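Local structure of hydroxylase (Rhodococcus sp., 2OR0) at residues E34-Q39 with A89-A94; R189-I194 with D215-P220. The protein is a putative flavin-dependent hydroxylase of the acyl-CoA dehydrogenase family, probably using reduced flavin and molecular oxygen to oxidise a substrate not yet identified. All blocks are in the same frame, centred on the assembly; numbering follows the deposited sequence.

Contact 1: residues E34-Q39 with A89-A94; sequences EEIRGQ and AALDGA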
loop_
_atom_site.group_PDB
_atom_site.type_symbol
_atom_site.label_atom_id
_atom_site.label_comp_id
_atom_site.label_asym_id
_atom_site.label_seq_id
_atom_site.Cartn_x
_atom_site.Cartn_y
_atom_site.Cartn_z
ATOM N N GLU A 34 -10.439 -7.850 -17.912
ATOM C CA GLU A 34 -10.815 -9.251 -17.994
ATOM C C GLU A 34 -9.581 -10.144 -17.905
ATOM O O GLU A 34 -9.657 -11.237 -17.357
ATOM C CB GLU A 34 -11.598 -9.533 -19.284
ATOM C CG GLU A 34 -10.851 -9.091 -20.567
ATOM C CD GLU A 34 -11.367 -7.777 -21.185
ATOM O OE1 GLU A 34 -11.166 -6.669 -20.602
ATOM O OE2 GLU A 34 -11.967 -7.876 -22.288
ATOM N N GLU A 35 -8.445 -9.662 -18.425
ATOM C CA GLU A 35 -7.176 -10.402 -18.342
ATOM C C GLU A 35 -6.665 -10.430 -16.899
ATOM O O GLU A 35 -6.134 -11.434 -16.447
ATOM C CB GLU A 35 -6.105 -9.812 -19.270
ATOM C CG GLU A 35 -6.285 -10.124 -20.780
ATOM C CD GLU A 35 -7.015 -9.010 -21.548
ATOM O OE1 GLU A 35 -8.107 -8.590 -21.117
ATOM O OE2 GLU A 35 -6.491 -8.540 -22.589
ATOM N N ILE A 36 -6.832 -9.315 -16.190
ATOM C CA ILE A 36 -6.443 -9.227 -14.788
ATOM C C ILE A 36 -7.276 -10.195 -13.916
ATOM O O ILE A 36 -6.715 -10.962 -13.118
ATOM C CB ILE A 36 -6.507 -7.775 -14.274
ATOM C CG1 ILE A 36 -5.385 -6.960 -14.924
ATOM C CG2 ILE A 36 -6.381 -7.730 -12.732
ATOM C CD1 ILE A 36 -5.453 -5.458 -14.676
ATOM N N ARG A 37 -8.597 -10.163 -14.085
ATOM C CA ARG A 37 -9.482 -11.089 -13.389
ATOM C C ARG A 37 -9.108 -12.520 -13.774
ATOM O O ARG A 37 -9.160 -13.420 -12.945
ATOM C CB ARG A 37 -10.967 -10.787 -13.688
ATOM C CG ARG A 37 -11.437 -9.442 -13.115
ATOM C CD ARG A 37 -12.944 -9.250 -13.228
ATOM N NE ARG A 37 -13.346 -9.250 -14.634
ATOM C CZ ARG A 37 -13.660 -8.165 -15.350
ATOM N NH1 ARG A 37 -13.653 -6.948 -14.800
ATOM N NH2 ARG A 37 -13.995 -8.308 -16.633
ATOM N N GLY A 38 -8.689 -12.696 -15.027
ATOM C CA GLY A 38 -8.279 -13.987 -15.562
ATOM C C GLY A 38 -7.062 -14.628 -14.902
ATOM O O GLY A 38 -6.926 -15.848 -14.952
ATOM N N GLN A 39 -6.167 -13.834 -14.303
ATOM C CA GLN A 39 -4.975 -14.390 -13.640
ATOM C C GLN A 39 -5.149 -14.635 -12.132
ATOM O O GLN A 39 -4.317 -15.295 -11.510
ATOM C CB GLN A 39 -3.756 -13.498 -13.860
ATOM C CG GLN A 39 -3.223 -13.459 -15.296
ATOM C CD GLN A 39 -2.897 -14.836 -15.836
ATOM O OE1 GLN A 39 -3.499 -15.283 -16.804
ATOM N NE2 GLN A 39 -1.951 -15.516 -15.206
ATOM N N ALA A 89 -7.356 -2.852 -7.359
ATOM C CA ALA A 89 -7.756 -3.657 -6.181
ATOM C C ALA A 89 -9.145 -4.265 -6.321
ATOM O O ALA A 89 -9.362 -5.410 -5.882
ATOM C CB ALA A 89 -7.648 -2.853 -4.902
ATOM N N ALA A 90 -10.073 -3.534 -6.956
ATOM C CA ALA A 90 -11.428 -4.069 -7.199
ATOM C C ALA A 90 -11.449 -5.197 -8.234
ATOM O O ALA A 90 -12.374 -6.012 -8.251
ATOM C CB ALA A 90 -12.430 -2.937 -7.577
ATOM N N LEU A 91 -10.435 -5.267 -9.083
ATOM C CA LEU A 91 -10.334 -6.350 -10.064
ATOM C C LEU A 91 -9.670 -7.612 -9.506
ATOM O O LEU A 91 -10.096 -8.716 -9.809
ATOM C CB LEU A 91 -9.562 -5.893 -11.325
ATOM C CG LEU A 91 -10.107 -4.747 -12.182
ATOM C CD1 LEU A 91 -9.145 -4.409 -13.320
ATOM C CD2 LEU A 91 -11.471 -5.123 -12.724
ATOM N N ASP A 92 -8.588 -7.436 -8.748
ATOM C CA ASP A 92 -7.857 -8.554 -8.119
ATOM C C ASP A 92 -7.138 -7.911 -6.963
ATOM O O ASP A 92 -6.319 -7.029 -7.170
ATOM C CB ASP A 92 -6.838 -9.200 -9.101
ATOM C CG ASP A 92 -5.873 -10.206 -8.409
ATOM O OD1 ASP A 92 -6.345 -11.073 -7.640
ATOM O OD2 ASP A 92 -4.633 -10.131 -8.640
ATOM N N GLY A 93 -7.486 -8.316 -5.741
ATOM C CA GLY A 93 -6.926 -7.725 -4.549
ATOM C C GLY A 93 -5.412 -7.782 -4.454
ATOM O O GLY A 93 -4.783 -6.813 -4.020
ATOM N N ALA A 94 -4.826 -8.919 -4.830
ATOM C CA ALA A 94 -3.366 -9.059 -4.819
ATOM C C ALA A 94 -2.683 -8.035 -5.730
ATOM O O ALA A 94 -1.750 -7.395 -5.326
ATOM C CB ALA A 94 -2.944 -10.484 -5.206
#
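I36 meets L91 and D92 with one methyl group: its CG2 lies 3.9 Å from L91 CB and 3.9 Å from D92 CB, bridging L91 and D92 where helices 78-91 and 93-102 meet. This branch stands anti to the backbone N of I36, while the longer one, beside that N, carries CD1 to 4.1 Å from L91 CD1. The two side chains cross at about a right angle, and I29 of helix 24-31 touches both of them. One residue on, R37 passes L91 with its aliphatic part and its charged end: CG is 3.6 Å from L91 O, and after a bend at chi3 (-62°) NH1 comes within 3.5 Å of L91 CD2. The guanidinium meets that methyl obliquely, with E34 N above one face, displaced toward its rim. D92 meets I36 through its CB, and its side chain also touches A40 further along helix 33-46. As N-cap of helix 93-102, D92 caps a backbone N early in that helix, and its OD2 is also hydrogen-bonded to S95 OG. With no hydrogen bond between 34-39 and 89-94, the contact is van der Waals in nature, buried around I36 and exposed at R37, and D92 spends its polar end on the helix it begins.

Contact 2: residues R189-I194 with D215-P220; sequences RTDYQI and DGAFVP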
loop_
_atom_site.group_PDB
_atom_site.type_symbol
_atom_site.label_atom_id
_atom_site.label_comp_id
_atom_site.label_asym_id
_atom_site.label_seq_id
_atom_site.Cartn_x
_atom_site.Cartn_y
_atom_site.Cartn_z
ATOM N N ARG A 189 18.851 -7.384 -5.595
ATOM C CA ARG A 189 18.344 -8.727 -5.262
ATOM C C ARG A 189 19.482 -9.720 -5.068
ATOM O O ARG A 189 19.366 -10.706 -4.337
ATOM C CB ARG A 189 17.389 -9.240 -6.347
ATOM C CG ARG A 189 16.825 -10.611 -6.053
ATOM C CD ARG A 189 15.374 -10.706 -6.420
ATOM N NE ARG A 189 15.031 -12.073 -6.790
ATOM C CZ ARG A 189 13.914 -12.424 -7.419
ATOM N NH1 ARG A 189 13.004 -11.507 -7.746
ATOM N NH2 ARG A 189 13.701 -13.699 -7.716
ATOM N N THR A 190 20.584 -9.436 -5.749
ATOM C CA THR A 190 21.816 -10.182 -5.596
ATOM C C THR A 190 22.339 -10.210 -4.142
ATOM O O THR A 190 23.055 -11.151 -3.739
ATOM C CB THR A 190 22.877 -9.610 -6.576
ATOM O OG1 THR A 190 23.772 -10.663 -6.935
ATOM C CG2 THR A 190 23.631 -8.446 -5.968
ATOM N N ASP A 191 21.965 -9.200 -3.354
ATOM C CA ASP A 191 22.449 -9.085 -1.989
ATOM C C ASP A 191 21.487 -9.584 -0.903
ATOM O O ASP A 191 21.737 -9.375 0.273
ATOM C CB ASP A 191 22.867 -7.650 -1.701
ATOM C CG ASP A 191 24.214 -7.275 -2.364
ATOM O OD1 ASP A 191 24.904 -8.177 -2.905
ATOM O OD2 ASP A 191 24.577 -6.072 -2.329
ATOM N N TYR A 192 20.402 -10.250 -1.289
ATOM C CA TYR A 192 19.512 -10.865 -0.277
ATOM C C TYR A 192 18.878 -12.147 -0.765
ATOM O O TYR A 192 19.018 -12.531 -1.925
ATOM C CB TYR A 192 18.444 -9.877 0.247
ATOM C CG TYR A 192 17.552 -9.265 -0.837
ATOM C CD1 TYR A 192 16.426 -9.940 -1.313
ATOM C CD2 TYR A 192 17.838 -8.012 -1.369
ATOM C CE1 TYR A 192 15.611 -9.386 -2.298
ATOM C CE2 TYR A 192 17.042 -7.447 -2.353
ATOM C CZ TYR A 192 15.926 -8.136 -2.817
ATOM O OH TYR A 192 15.127 -7.570 -3.797
ATOM N N GLN A 193 18.178 -12.801 0.149
ATOM C CA GLN A 193 17.573 -14.090 -0.105
ATOM C C GLN A 193 16.074 -13.984 0.185
ATOM O O GLN A 193 15.672 -13.482 1.226
ATOM C CB GLN A 193 18.227 -15.171 0.801
ATOM C CG GLN A 193 17.573 -16.565 0.716
ATOM C CD GLN A 193 17.693 -17.440 2.004
ATOM O OE1 GLN A 193 17.211 -18.601 2.033
ATOM N NE2 GLN A 193 18.321 -16.897 3.053
ATOM N N ILE A 194 15.284 -14.478 -0.755
ATOM C CA ILE A 194 13.830 -14.600 -0.627
ATOM C C ILE A 194 13.579 -15.975 0.001
ATOM O O ILE A 194 13.983 -16.995 -0.563
ATOM C CB ILE A 194 13.127 -14.502 -2.020
ATOM C CG1 ILE A 194 13.312 -13.101 -2.644
ATOM C CG2 ILE A 194 11.629 -14.819 -1.915
ATOM C CD1 ILE A 194 12.862 -12.983 -4.132
ATOM N N ASP A 215 22.443 -11.774 5.275
ATOM C CA ASP A 215 23.478 -12.311 6.185
ATOM C C ASP A 215 24.576 -11.300 6.546
ATOM O O ASP A 215 25.128 -11.346 7.660
ATOM C CB ASP A 215 24.124 -13.590 5.613
ATOM C CG ASP A 215 23.269 -14.830 5.828
ATOM O OD1 ASP A 215 22.336 -14.767 6.651
ATOM O OD2 ASP A 215 23.514 -15.867 5.155
ATOM N N GLY A 216 24.884 -10.389 5.620
ATOM C CA GLY A 216 25.875 -9.328 5.839
ATOM C C GLY A 216 26.233 -8.692 4.502
ATOM O O GLY A 216 27.267 -9.019 3.889
ATOM N N ALA A 217 25.344 -7.808 4.039
ATOM C CA ALA A 217 25.489 -7.112 2.776
ATOM C C ALA A 217 25.982 -5.706 3.035
ATOM O O ALA A 217 25.438 -4.987 3.878
ATOM C CB ALA A 217 24.172 -7.073 2.043
ATOM N N PHE A 218 27.014 -5.308 2.298
ATOM C CA PHE A 218 27.501 -3.941 2.382
ATOM C C PHE A 218 26.545 -3.017 1.623
ATOM O O PHE A 218 26.201 -3.293 0.471
ATOM C CB PHE A 218 28.916 -3.809 1.791
ATOM C CG PHE A 218 29.370 -2.378 1.642
ATOM C CD1 PHE A 218 29.681 -1.620 2.767
ATOM C CD2 PHE A 218 29.470 -1.789 0.378
ATOM C CE1 PHE A 218 30.102 -0.287 2.642
ATOM C CE2 PHE A 218 29.888 -0.462 0.247
ATOM C CZ PHE A 218 30.193 0.284 1.368
ATOM N N VAL A 219 26.137 -1.937 2.288
ATOM C CA VAL A 219 25.272 -0.925 1.682
ATOM C C VAL A 219 25.982 0.444 1.740
ATOM O O VAL A 219 26.203 0.991 2.826
ATOM C CB VAL A 219 23.871 -0.850 2.382
ATOM C CG1 VAL A 219 22.982 0.207 1.696
ATOM C CG2 VAL A 219 23.160 -2.224 2.376
ATOM N N PRO A 220 26.374 0.979 0.570
ATOM C CA PRO A 220 26.999 2.316 0.491
ATOM C C PRO A 220 26.115 3.432 1.059
ATOM O O PRO A 220 24.877 3.303 1.034
ATOM C CB PRO A 220 27.223 2.526 -1.018
ATOM C CG PRO A 220 26.457 1.429 -1.721
ATOM C CD PRO A 220 26.253 0.315 -0.745
HETATM O O HOH W 1 23.858 -4.059 -0.555
#
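A single water makes the polar link between D191 and F218, two residues that form no direct hydrogen bond. It donates to D191 OD2 at 2.8 Å and to the backbone O of F218 at 2.7 Å, which uses both of its protons on two acceptors. Those acceptors are 4.3 Å apart, D191 OD2 to F218 O, and since neither brings a proton a direct bond between them could not form if the aspartate is ionised. The carboxylate reaches the water because D191 CG lies anti to its own carbonyl carbon, beside the backbone N (chi1 -75°).

Apart from the water, the contact is a small van der Waals one, 99 Å² in all. A217 CB sits 4.0 Å from D191 CB and 3.8 Å from D191 O, so the alanine methyl faces the backbone of D191 as well as its side chain. D191 ends the 3-10 turn 189-191, which is closed by Y192 N bonding to R189 O at 3.3 Å; the chain then enters strand 193-195. A217 lies on strand 217-220, just past a corner of the chain at 215-216, and together with G216 it faces L148 as a classic beta bulge. Strand 217-220 pairs with 145-155 through A217 and V219, whereas Q193 pairs with I213 of strand 210-214, so each segment is hydrogen-bonded to a neighbouring strand, and none of these backbone bonds runs between the two. L187 of strand 182-188 is touched by side chains of both segments: Y192, A217 and V219.

The chemistry implies a solvent-mediated join between the turn 189-191 and strand 217-220: the water supplies the protons that two facing oxygens lack, and it probably also helps to stabilise the negative charge of D191.

In the fold
Both segments of contact 1 come earlier in the chain than either segment of contact 2. Their centres lie 32 Å apart and their nearest atoms about 16 Å, and the two do not meet. Contact 1 belongs to the N-terminal helices, joining helix 33-46 to the junction of helices 78-91 and 93-102; contact 2 belongs to the mixed sheet, between the turn before strand 193-195 and strand 217-220. They share no helix or strand. This separation matches the layout of acyl-CoA dehydrogenase relatives, in which a helical N-terminal region precedes a beta domain and a C-terminal helical bundle, and it places each contact within its own region.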